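Long-range contacts in insect group II chitinase (Ostrinia furnacalis, PDB 5Y2C), which probably hydrolyses chitin as a family 18 glycoside hydrolase, seen here as a point mutant of one catalytic domain with a bound chitooligosaccharide: residues 6-11 with 34-39; 245-250 with 340-345; 237-242 with 334-339. All coordinates share one frame; numbering follows the deposited sequence.

In the fold
All three contacts belong to the TIM barrel of a family 18 glycoside hydrolase. Contacts 1 and 2 are buried near the middle of the chain, their centres about 11 Å apart, and both touch the same sugar; strands 4-10 and 339-343 run side by side, so the two share a continuous stretch of barrel wall. Contact 3 is only partly buried, about 18 Å from contact 2 between centres, at the start of the two strands that contact 2 joins, 241-254 and 339-343. Its chemistry differs accordingly. Parallel-strand ladders with aromatic side chains dominate contacts 1 and 2, whereas contact 3 relies on arginine and lysine donors reaching loop carbonyls and on two glycines.

Contact 1 (6-11 with 34-39); sequences VCYYTN and HIIYAF. With NAG (2-acetamido-2-deoxy-beta-D-glucopyranose), chain C.
Ala38, whose backbone pairs with Thr10, is joined to Phe39 by a cis peptide bond, and the Phe39 ring lies back over its neighbour: Ala38 CB lies 3.3 Å from the ring plane, over its centre. Strands 4-10 and 34-42 are the first two of the TIM barrel, parallel and in register. Five backbone hydrogen bonds join them here, the last from Asn11 N to Ala38 O at 2.9 Å. Val6, Tyr8 and Thr10 send their side chains to the barrel interior. There Ile36 lies alongside Tyr8, its CB over the ring face 3.9 Å from the centroid in a CH-pi contact, while Ile36 CG1 packs on Val6 CG1 at 3.5 Å. Tyr8 OH is hydrogen-bonded to Asp121. On the outward side, facing helix 62-67, Tyr9 and Tyr37 run alongside each other with ring planes 54° apart. Both have CG anti to the backbone N (chi1 162° and -168°), which sends the rings the same way, and Tyr9 CE2 comes over the rim of one Tyr37 face. The sugar of chain C meets Tyr8 and Phe39: its C8 is 3.7 Å from Tyr8 CE2, and its C7 is 3.5 Å from Phe39 CZ.

Contact 2 (245-250 with 340-345); sequences VPFYGQ and SMAWSL. With NAG (2-acetamido-2-deoxy-beta-D-glucopyranose), chain C; NAG (2-acetamido-2-deoxy-beta-D-glucopyranose), chain B.
The floor of the sugar-binding cleft is laid by Trp343, with Tyr248 beside it. The chain C sugar lies over one face of the indole, its C5 3.4 Å above the plane and displaced toward the rim, and Ser344 CB sits against the opposite face. At the indole edge, Trp343 NE1 donates a nearly straight hydrogen bond (169° at the hydrogen) to O7 of the chain B sugar at 3.0 Å, so the tryptophan grips two sugars that are linked to each other through O4 of the first. A tryptophan under the sugar at subsite -1 is a hallmark of family 18 chitinases, and the placing is consistent with that role.

Tyr248 stands next to the indole and adds a second aromatic surface to the pocket. With CG between the backbone N and the carbonyl carbon (chi1 67°), its ring swings toward the indole, where Tyr248 CE1 meets Trp343 CD1 at 3.7 Å with the planes 84° apart. The acetamido methyl C8 of the chain B sugar rests over the centre of the tyrosine face, and the hydroxyl end is held by Asp196.

These residues sit at the cleft end of the last two parallel strands of the TIM barrel, 241-254 and 339-343. Val245 N bonds to Met341 O at 2.7 Å, Trp343 N returns a longer bond to Val245 O, and Phe247 N reaches Trp343 O at 2.8 Å from out of the carbonyl plane. The peptide joining Trp343 to Ser344 is cis. Behind the ladder, away from the sugars, the Phe247 ring lies against Ala342, its CZ 3.4 Å from Ala342 CB, and Phe247 CD2 is 3.2 Å from Ser344 O.

Contact 3 (237-242 with 334-339); sequences DRKKLV and AMELGG
Arg238 runs out along the loop that follows helix 322-334, and most of its side chain lies against that loop. CB starts beside the carbonyl of Glu336, 3.7 Å from its O, and CG touches Leu337 CD2 at 4.0 Å. From CG to NE the chain is extended, which carries CD past Met335 O and, through NE and CZ, brings the guanidinium back to the helix end of the loop, at Met335. NH1 then takes Met335 O at 2.6 Å, on a lone pair in the carbonyl plane and only 7° out of the guanidinium plane; the angle at the hydrogen, 136°, is well short of straight. The same nitrogen makes a weak bond to Met335 SD at 3.5 Å, while NH2 lies 3.9 Å from Met335 CE. An alanine here would keep only CB, and Met335 O would probably lose its charged donor while the methionine side chain was left freer to turn.

The loop turns out of helix 322-334 by a Schellman motif at Glu336 and leads into strand 339-343 of the TIM barrel, next to the start of strand 241-254; an Asx turn at Asp237 opens the facing segment. Lys239, bent at chi2 and chi3, curls back so that NZ donates to Leu337 O at 3.1 Å; NZ also bonds the carbonyl of Arg2, whose side chain makes a salt bridge with Glu336. Where the strands begin, Gly338 N donates to Leu241 O at 2.7 Å, with a weak second bond from Gly339 N to that oxygen. Lacking CB, Gly338 can bring its CA to 3.1 Å from Lys239 O, and Val242 CG1 packs on the backbone of Gly339 beyond it.

Contact 1 (6-11 with 34-39)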
loop_
_atom_site.group_PDB
_atom_site.type_symbol
_atom_site.label_atom_id
_atom_site.label_comp_id
_atom_site.label_asym_id
_atom_site.label_seq_id
_atom_site.Cartn_x
_atom_site.Cartn_y
_atom_site.Cartn_z
ATOM N N VAL A 6 -5.847 2.506 7.720
ATOM C CA VAL A 6 -4.394 2.509 7.870
ATOM C C VAL A 6 -3.802 3.351 6.744
ATOM O O VAL A 6 -3.936 3.008 5.565
ATOM C CB VAL A 6 -3.827 1.076 7.844
ATOM C CG1 VAL A 6 -2.312 1.086 7.939
ATOM C CG2 VAL A 6 -4.429 0.205 8.960
ATOM N N CYS A 7 -3.158 4.455 7.104
ATOM C CA CYS A 7 -2.623 5.409 6.145
ATOM C C CYS A 7 -1.120 5.273 6.078
ATOM O O CYS A 7 -0.448 5.350 7.112
ATOM C CB CYS A 7 -2.968 6.841 6.538
ATOM S SG CYS A 7 -4.716 7.227 6.702
ATOM N N TYR A 8 -0.589 5.105 4.869
ATOM C CA TYR A 8 0.850 5.098 4.676
ATOM C C TYR A 8 1.303 6.523 4.379
ATOM O O TYR A 8 0.801 7.165 3.447
ATOM C CB TYR A 8 1.231 4.132 3.560
ATOM C CG TYR A 8 1.296 2.710 4.065
ATOM C CD1 TYR A 8 0.169 1.899 4.070
ATOM C CD2 TYR A 8 2.474 2.192 4.589
ATOM C CE1 TYR A 8 0.229 0.603 4.546
ATOM C CE2 TYR A 8 2.536 0.911 5.068
ATOM C CZ TYR A 8 1.418 0.121 5.044
ATOM O OH TYR A 8 1.495 -1.158 5.526
ATOM N N TYR A 9 2.201 7.033 5.217
ATOM C CA TYR A 9 2.891 8.292 5.003
ATOM C C TYR A 9 4.276 7.935 4.471
ATOM O O TYR A 9 4.921 7.016 4.994
ATOM C CB TYR A 9 2.984 9.099 6.304
ATOM C CG TYR A 9 4.035 10.194 6.268
ATOM C CD1 TYR A 9 3.717 11.479 5.815
ATOM C CD2 TYR A 9 5.348 9.939 6.656
ATOM C CE1 TYR A 9 4.680 12.470 5.757
ATOM C CE2 TYR A 9 6.313 10.918 6.592
ATOM C CZ TYR A 9 5.977 12.179 6.146
ATOM O OH TYR A 9 6.949 13.155 6.102
ATOM N N THR A 10 4.714 8.617 3.405
ATOM C CA THR A 10 6.008 8.326 2.792
ATOM C C THR A 10 6.936 9.514 2.975
ATOM O O THR A 10 6.616 10.631 2.549
ATOM C CB THR A 10 5.877 7.960 1.303
ATOM O OG1 THR A 10 5.458 9.087 0.523
ATOM C CG2 THR A 10 4.887 6.846 1.120
ATOM N N ASN A 11 8.108 9.268 3.570
ATOM C CA ASN A 11 9.003 10.382 3.863
ATOM C C ASN A 11 9.567 11.021 2.592
ATOM O O ASN A 11 9.806 12.234 2.582
ATOM C CB ASN A 11 10.125 9.943 4.812
ATOM C CG ASN A 11 10.940 8.779 4.285
ATOM O OD1 ASN A 11 10.601 8.166 3.281
ATOM N ND2 ASN A 11 12.012 8.454 4.992
ATOM N N HIS A 34 -4.679 4.758 12.017
ATOM C CA HIS A 34 -3.293 4.339 12.138
ATOM C C HIS A 34 -2.502 4.935 10.982
ATOM O O HIS A 34 -2.953 4.927 9.838
ATOM C CB HIS A 34 -3.174 2.802 12.141
ATOM C CG HIS A 34 -4.016 2.122 13.184
ATOM N ND1 HIS A 34 -5.394 2.075 13.114
ATOM C CD2 HIS A 34 -3.671 1.415 14.292
ATOM C CE1 HIS A 34 -5.862 1.392 14.149
ATOM N NE2 HIS A 34 -4.839 0.981 14.878
ATOM N N ILE A 35 -1.342 5.493 11.297
ATOM C CA ILE A 35 -0.411 6.013 10.305
ATOM C C ILE A 35 0.811 5.107 10.308
ATOM O O ILE A 35 1.317 4.743 11.375
ATOM C CB ILE A 35 -0.020 7.473 10.598
ATOM C CG1 ILE A 35 -1.225 8.390 10.438
ATOM C CG2 ILE A 35 1.059 7.917 9.649
ATOM C CD1 ILE A 35 -1.054 9.732 11.113
ATOM N N ILE A 36 1.245 4.699 9.123
ATOM C CA ILE A 36 2.471 3.934 8.961
ATOM C C ILE A 36 3.495 4.849 8.298
ATOM O O ILE A 36 3.258 5.366 7.198
ATOM C CB ILE A 36 2.273 2.676 8.113
ATOM C CG1 ILE A 36 1.093 1.828 8.611
ATOM C CG2 ILE A 36 3.570 1.880 8.124
ATOM C CD1 ILE A 36 1.128 1.483 10.075
ATOM N N TYR A 37 4.643 5.018 8.951
ATOM C CA TYR A 37 5.735 5.849 8.451
ATOM C C TYR A 37 6.628 5.001 7.550
ATOM O O TYR A 37 7.376 4.139 8.031
ATOM C CB TYR A 37 6.516 6.427 9.628
ATOM C CG TYR A 37 7.485 7.529 9.285
ATOM C CD1 TYR A 37 8.621 7.270 8.525
ATOM C CD2 TYR A 37 7.302 8.813 9.778
ATOM C CE1 TYR A 37 9.519 8.270 8.216
ATOM C CE2 TYR A 37 8.194 9.820 9.486
ATOM C CZ TYR A 37 9.299 9.549 8.703
ATOM O OH TYR A 37 10.182 10.566 8.424
ATOM N N ALA A 38 6.569 5.249 6.248
ATOM C CA ALA A 38 7.343 4.483 5.272
ATOM C C ALA A 38 8.503 5.321 4.734
ATOM O O ALA A 38 8.312 6.496 4.392
ATOM C CB ALA A 38 6.444 4.015 4.120
ATOM N N PHE A 39 9.708 4.745 4.700
ATOM C CA PHE A 39 10.029 3.425 5.259
ATOM C C PHE A 39 11.289 3.576 6.098
ATOM O O PHE A 39 12.092 4.479 5.838
ATOM C CB PHE A 39 10.324 2.368 4.171
ATOM C CG PHE A 39 9.113 1.837 3.463
ATOM C CD1 PHE A 39 8.206 1.023 4.129
ATOM C CD2 PHE A 39 8.910 2.101 2.107
ATOM C CE1 PHE A 39 7.088 0.527 3.486
ATOM C CE2 PHE A 39 7.791 1.591 1.442
ATOM C CZ PHE A 39 6.877 0.807 2.139
HETATM C C1 NAG C . 4.168 -1.857 -2.298
HETATM C C2 NAG C . 5.010 -1.194 -1.229
HETATM C C3 NAG C . 5.639 0.120 -1.678
HETATM C C4 NAG C . 5.288 0.607 -3.074
HETATM C C5 NAG C . 3.789 0.430 -3.197
HETATM C C6 NAG C . 3.215 0.782 -4.535
HETATM C C7 NAG C . 4.533 -1.548 1.096
HETATM C C8 NAG C . 3.595 -1.216 2.178
HETATM N N2 NAG C . 4.283 -0.964 -0.020
HETATM O O3 NAG C . 7.016 -0.008 -1.530
HETATM O O4 NAG C . 5.644 1.919 -3.245
HETATM O O5 NAG C . 3.375 -0.888 -2.885
HETATM O O6 NAG C . 3.905 0.160 -5.556
HETATM O O7 NAG C . 5.432 -2.268 1.267
#

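Contact 2 (245-250 with 340-345)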
loop_
_atom_site.group_PDB
_atom_site.type_symbol
_atom_site.label_atom_id
_atom_site.label_comp_id
_atom_site.label_asym_id
_atom_site.label_seq_id
_atom_site.Cartn_x
_atom_site.Cartn_y
_atom_site.Cartn_z
ATOM N N VAL A 245 -5.998 0.042 -0.814
ATOM C CA VAL A 245 -6.498 0.749 -1.987
ATOM C C VAL A 245 -5.369 1.624 -2.515
ATOM O O VAL A 245 -4.783 2.389 -1.747
ATOM C CB VAL A 245 -7.742 1.604 -1.682
ATOM C CG1 VAL A 245 -8.258 2.293 -2.967
ATOM C CG2 VAL A 245 -8.842 0.760 -1.017
ATOM N N PRO A 246 -5.011 1.526 -3.794
ATOM C CA PRO A 246 -3.971 2.413 -4.341
ATOM C C PRO A 246 -4.533 3.793 -4.662
ATOM O O PRO A 246 -5.626 3.922 -5.216
ATOM C CB PRO A 246 -3.522 1.678 -5.610
ATOM C CG PRO A 246 -4.778 0.937 -6.066
ATOM C CD PRO A 246 -5.532 0.568 -4.799
ATOM N N PHE A 247 -3.780 4.832 -4.289
ATOM C CA PHE A 247 -4.115 6.214 -4.617
ATOM C C PHE A 247 -3.353 6.701 -5.854
ATOM O O PHE A 247 -3.142 7.909 -6.039
ATOM C CB PHE A 247 -3.831 7.131 -3.421
ATOM C CG PHE A 247 -4.837 7.020 -2.279
ATOM C CD1 PHE A 247 -5.885 6.114 -2.327
ATOM C CD2 PHE A 247 -4.722 7.839 -1.161
ATOM C CE1 PHE A 247 -6.808 6.022 -1.269
ATOM C CE2 PHE A 247 -5.629 7.756 -0.110
ATOM C CZ PHE A 247 -6.681 6.841 -0.162
ATOM N N TYR A 248 -2.968 5.770 -6.719
ATOM C CA TYR A 248 -2.154 6.047 -7.886
ATOM C C TYR A 248 -2.542 5.055 -8.972
ATOM O O TYR A 248 -3.145 4.016 -8.689
ATOM C CB TYR A 248 -0.662 5.909 -7.557
ATOM C CG TYR A 248 -0.309 4.482 -7.245
ATOM C CD1 TYR A 248 -0.502 3.960 -5.975
ATOM C CD2 TYR A 248 0.165 3.629 -8.241
ATOM C CE1 TYR A 248 -0.212 2.649 -5.692
ATOM C CE2 TYR A 248 0.457 2.306 -7.961
ATOM C CZ TYR A 248 0.259 1.829 -6.681
ATOM O OH TYR A 248 0.546 0.527 -6.364
ATOM N N GLY A 249 -2.172 5.362 -10.216
ATOM C CA GLY A 249 -2.467 4.502 -11.351
ATOM C C GLY A 249 -1.232 3.916 -12.013
ATOM O O GLY A 249 -0.157 4.507 -11.986
ATOM N N GLN A 250 -1.390 2.749 -12.634
ATOM C CA GLN A 250 -0.335 2.183 -13.470
ATOM C C GLN A 250 -0.499 2.717 -14.891
ATOM O O GLN A 250 -1.593 2.645 -15.462
ATOM C CB GLN A 250 -0.377 0.655 -13.465
ATOM C CG GLN A 250 0.021 0.036 -12.129
ATOM C CD GLN A 250 1.514 0.130 -11.849
ATOM O OE1 GLN A 250 2.310 0.385 -12.751
ATOM N NE2 GLN A 250 1.890 -0.038 -10.584
ATOM N N SER A 340 -9.523 -0.646 5.880
ATOM C CA SER A 340 -8.917 -0.298 4.598
ATOM C C SER A 340 -7.551 0.320 4.827
ATOM O O SER A 340 -7.304 0.977 5.845
ATOM C CB SER A 340 -9.754 0.692 3.776
ATOM O OG SER A 340 -10.998 0.133 3.401
ATOM N N MET A 341 -6.687 0.136 3.842
ATOM C CA MET A 341 -5.341 0.677 3.846
ATOM C C MET A 341 -5.165 1.571 2.619
ATOM O O MET A 341 -5.698 1.272 1.540
ATOM C CB MET A 341 -4.319 -0.483 3.853
ATOM C CG MET A 341 -2.894 -0.061 3.726
ATOM S SD MET A 341 -2.330 -0.025 2.022
ATOM C CE MET A 341 -1.685 -1.679 1.780
ATOM N N ALA A 342 -4.430 2.672 2.783
ATOM C CA ALA A 342 -4.210 3.636 1.709
ATOM C C ALA A 342 -2.717 3.755 1.418
ATOM O O ALA A 342 -1.927 4.163 2.286
ATOM C CB ALA A 342 -4.779 5.010 2.057
ATOM N N TRP A 343 -2.341 3.428 0.189
ATOM C CA TRP A 343 -1.020 3.729 -0.334
ATOM C C TRP A 343 -1.211 4.718 -1.477
ATOM O O TRP A 343 -1.641 4.329 -2.569
ATOM C CB TRP A 343 -0.294 2.466 -0.826
ATOM C CG TRP A 343 1.065 2.853 -1.282
ATOM C CD1 TRP A 343 1.405 3.360 -2.496
ATOM C CD2 TRP A 343 2.242 2.904 -0.484
ATOM N NE1 TRP A 343 2.730 3.673 -2.525
ATOM C CE2 TRP A 343 3.270 3.403 -1.297
ATOM C CE3 TRP A 343 2.533 2.544 0.830
ATOM C CZ2 TRP A 343 4.569 3.555 -0.838
ATOM C CZ3 TRP A 343 3.824 2.700 1.278
ATOM C CH2 TRP A 343 4.822 3.203 0.449
ATOM N N SER A 344 -0.874 5.982 -1.260
ATOM C CA SER A 344 -0.428 6.541 0.010
ATOM C C SER A 344 -1.016 7.942 0.160
ATOM O O SER A 344 -1.578 8.488 -0.806
ATOM C CB SER A 344 1.089 6.601 0.049
ATOM O OG SER A 344 1.573 7.464 -0.962
ATOM N N LEU A 345 -0.860 8.542 1.347
ATOM C CA LEU A 345 -1.495 9.831 1.639
ATOM C C LEU A 345 -1.177 10.893 0.588
ATOM O O LEU A 345 -2.047 11.687 0.212
ATOM C CB LEU A 345 -1.058 10.328 3.015
ATOM C CG LEU A 345 -1.518 9.543 4.244
ATOM C CD1 LEU A 345 -0.961 10.166 5.527
ATOM C CD2 LEU A 345 -3.042 9.467 4.283
HETATM C C1 NAG C . 4.168 -1.857 -2.298
HETATM C C2 NAG C . 5.010 -1.194 -1.229
HETATM C C3 NAG C . 5.639 0.120 -1.678
HETATM C C4 NAG C . 5.288 0.607 -3.074
HETATM C C5 NAG C . 3.789 0.430 -3.197
HETATM C C6 NAG C . 3.215 0.782 -4.535
HETATM C C7 NAG C . 4.533 -1.548 1.096
HETATM C C8 NAG C . 3.595 -1.216 2.178
HETATM N N2 NAG C . 4.283 -0.964 -0.020
HETATM O O3 NAG C . 7.016 -0.008 -1.530
HETATM O O4 NAG C . 5.644 1.919 -3.245
HETATM O O5 NAG C . 3.375 -0.888 -2.885
HETATM O O6 NAG C . 3.905 0.160 -5.556
HETATM O O7 NAG C . 5.432 -2.268 1.267
HETATM C C1 NAG B . 6.788 2.067 -3.988
HETATM C C2 NAG B . 6.750 3.365 -4.720
HETATM C C3 NAG B . 8.107 3.635 -5.345
HETATM C C4 NAG B . 9.182 3.587 -4.279
HETATM C C5 NAG B . 9.080 2.291 -3.507
HETATM C C6 NAG B . 10.025 2.231 -2.337
HETATM C C7 NAG B . 4.682 4.144 -5.545
HETATM C C8 NAG B . 3.679 3.990 -6.611
HETATM N N2 NAG B . 5.741 3.450 -5.700
HETATM O O3 NAG B . 8.047 4.873 -5.925
HETATM O O4 NAG B . 10.464 3.706 -4.802
HETATM O O5 NAG B . 7.767 2.270 -3.044
HETATM O O6 NAG B . 10.181 0.926 -1.841
HETATM O O7 NAG B . 4.506 4.852 -4.635
#

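Contact 3 (237-242 with 334-339)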
loop_
_atom_site.group_PDB
_atom_site.type_symbol
_atom_site.label_atom_id
_atom_site.label_comp_id
_atom_site.label_asym_id
_atom_site.label_seq_id
_atom_site.Cartn_x
_atom_site.Cartn_y
_atom_site.Cartn_z
ATOM N N ASP A 237 -8.214 -14.555 10.238
ATOM C CA ASP A 237 -9.299 -13.889 10.939
ATOM C C ASP A 237 -9.771 -12.695 10.101
ATOM O O ASP A 237 -8.983 -11.780 9.823
ATOM C CB ASP A 237 -8.805 -13.470 12.324
ATOM C CG ASP A 237 -9.818 -12.647 13.114
ATOM O OD1 ASP A 237 -10.954 -12.430 12.640
ATOM O OD2 ASP A 237 -9.469 -12.219 14.236
ATOM N N ARG A 238 -11.047 -12.717 9.678
ATOM C CA ARG A 238 -11.596 -11.611 8.888
ATOM C C ARG A 238 -11.263 -10.259 9.507
ATOM O O ARG A 238 -10.868 -9.327 8.797
ATOM C CB ARG A 238 -13.116 -11.744 8.746
ATOM C CG ARG A 238 -13.586 -12.652 7.630
ATOM C CD ARG A 238 -15.094 -12.861 7.662
ATOM N NE ARG A 238 -15.508 -13.734 6.566
ATOM C CZ ARG A 238 -16.052 -13.295 5.434
ATOM N NH1 ARG A 238 -16.275 -12.002 5.252
ATOM N NH2 ARG A 238 -16.393 -14.158 4.483
ATOM N N LYS A 239 -11.405 -10.143 10.829
ATOM C CA LYS A 239 -11.173 -8.847 11.463
ATOM C C LYS A 239 -9.713 -8.422 11.436
ATOM O O LYS A 239 -9.440 -7.249 11.687
ATOM C CB LYS A 239 -11.681 -8.843 12.913
ATOM C CG LYS A 239 -13.194 -8.838 13.049
ATOM C CD LYS A 239 -13.778 -7.634 12.322
ATOM C CE LYS A 239 -13.369 -6.326 12.989
ATOM N NZ LYS A 239 -14.011 -5.155 12.295
ATOM N N LYS A 240 -8.770 -9.304 11.086
ATOM C CA LYS A 240 -7.376 -8.898 10.939
ATOM C C LYS A 240 -7.049 -8.397 9.533
ATOM O O LYS A 240 -6.020 -7.742 9.353
ATOM C CB LYS A 240 -6.438 -10.063 11.281
ATOM C CG LYS A 240 -6.497 -10.574 12.736
ATOM C CD LYS A 240 -5.926 -9.563 13.704
ATOM C CE LYS A 240 -5.949 -10.075 15.119
ATOM N NZ LYS A 240 -4.824 -11.016 15.319
ATOM N N LEU A 241 -7.904 -8.656 8.540
ATOM C CA LEU A 241 -7.573 -8.354 7.153
ATOM C C LEU A 241 -7.908 -6.909 6.822
ATOM O O LEU A 241 -9.024 -6.453 7.077
ATOM C CB LEU A 241 -8.307 -9.299 6.206
ATOM C CG LEU A 241 -7.823 -10.742 6.339
ATOM C CD1 LEU A 241 -8.664 -11.694 5.509
ATOM C CD2 LEU A 241 -6.350 -10.816 5.945
ATOM N N VAL A 242 -6.940 -6.191 6.255
ATOM C CA VAL A 242 -7.110 -4.787 5.901
ATOM C C VAL A 242 -6.828 -4.647 4.408
ATOM O O VAL A 242 -5.715 -4.947 3.950
ATOM C CB VAL A 242 -6.198 -3.877 6.742
ATOM C CG1 VAL A 242 -6.276 -2.440 6.242
ATOM C CG2 VAL A 242 -6.586 -3.939 8.223
ATOM N N ALA A 334 -19.212 -4.838 4.159
ATOM C CA ALA A 334 -20.088 -5.964 3.872
ATOM C C ALA A 334 -19.450 -7.275 4.289
ATOM O O ALA A 334 -20.141 -8.190 4.747
ATOM C CB ALA A 334 -20.414 -6.007 2.382
ATOM N N MET A 335 -18.136 -7.399 4.106
ATOM C CA MET A 335 -17.397 -8.608 4.440
ATOM C C MET A 335 -16.947 -8.648 5.888
ATOM O O MET A 335 -16.373 -9.657 6.313
ATOM C CB MET A 335 -16.166 -8.743 3.528
ATOM C CG MET A 335 -16.449 -9.183 2.087
ATOM S SD MET A 335 -16.710 -10.972 1.920
ATOM C CE MET A 335 -15.005 -11.543 1.927
ATOM N N GLU A 336 -17.167 -7.574 6.637
ATOM C CA GLU A 336 -16.794 -7.507 8.047
ATOM C C GLU A 336 -15.293 -7.754 8.263
ATOM O O GLU A 336 -14.884 -8.490 9.159
ATOM C CB GLU A 336 -17.666 -8.480 8.846
ATOM C CG GLU A 336 -18.932 -7.823 9.415
ATOM C CD GLU A 336 -18.625 -6.514 10.159
ATOM O OE1 GLU A 336 -17.558 -6.448 10.846
ATOM O OE2 GLU A 336 -19.461 -5.567 10.065
ATOM N N LEU A 337 -14.461 -7.082 7.451
ATOM C CA LEU A 337 -13.010 -7.217 7.549
ATOM C C LEU A 337 -12.468 -6.222 8.573
ATOM O O LEU A 337 -13.222 -5.552 9.286
ATOM C CB LEU A 337 -12.339 -7.029 6.184
ATOM C CG LEU A 337 -12.937 -7.872 5.050
ATOM C CD1 LEU A 337 -12.299 -7.551 3.690
ATOM C CD2 LEU A 337 -12.884 -9.384 5.370
ATOM N N GLY A 338 -11.139 -6.118 8.651
ATOM C CA GLY A 338 -10.523 -5.234 9.621
ATOM C C GLY A 338 -10.529 -3.768 9.242
ATOM O O GLY A 338 -10.588 -2.906 10.122
ATOM N N GLY A 339 -10.467 -3.456 7.952
ATOM C CA GLY A 339 -10.511 -2.059 7.553
ATOM C C GLY A 339 -9.927 -1.883 6.167
ATOM O O GLY A 339 -9.866 -2.825 5.384
#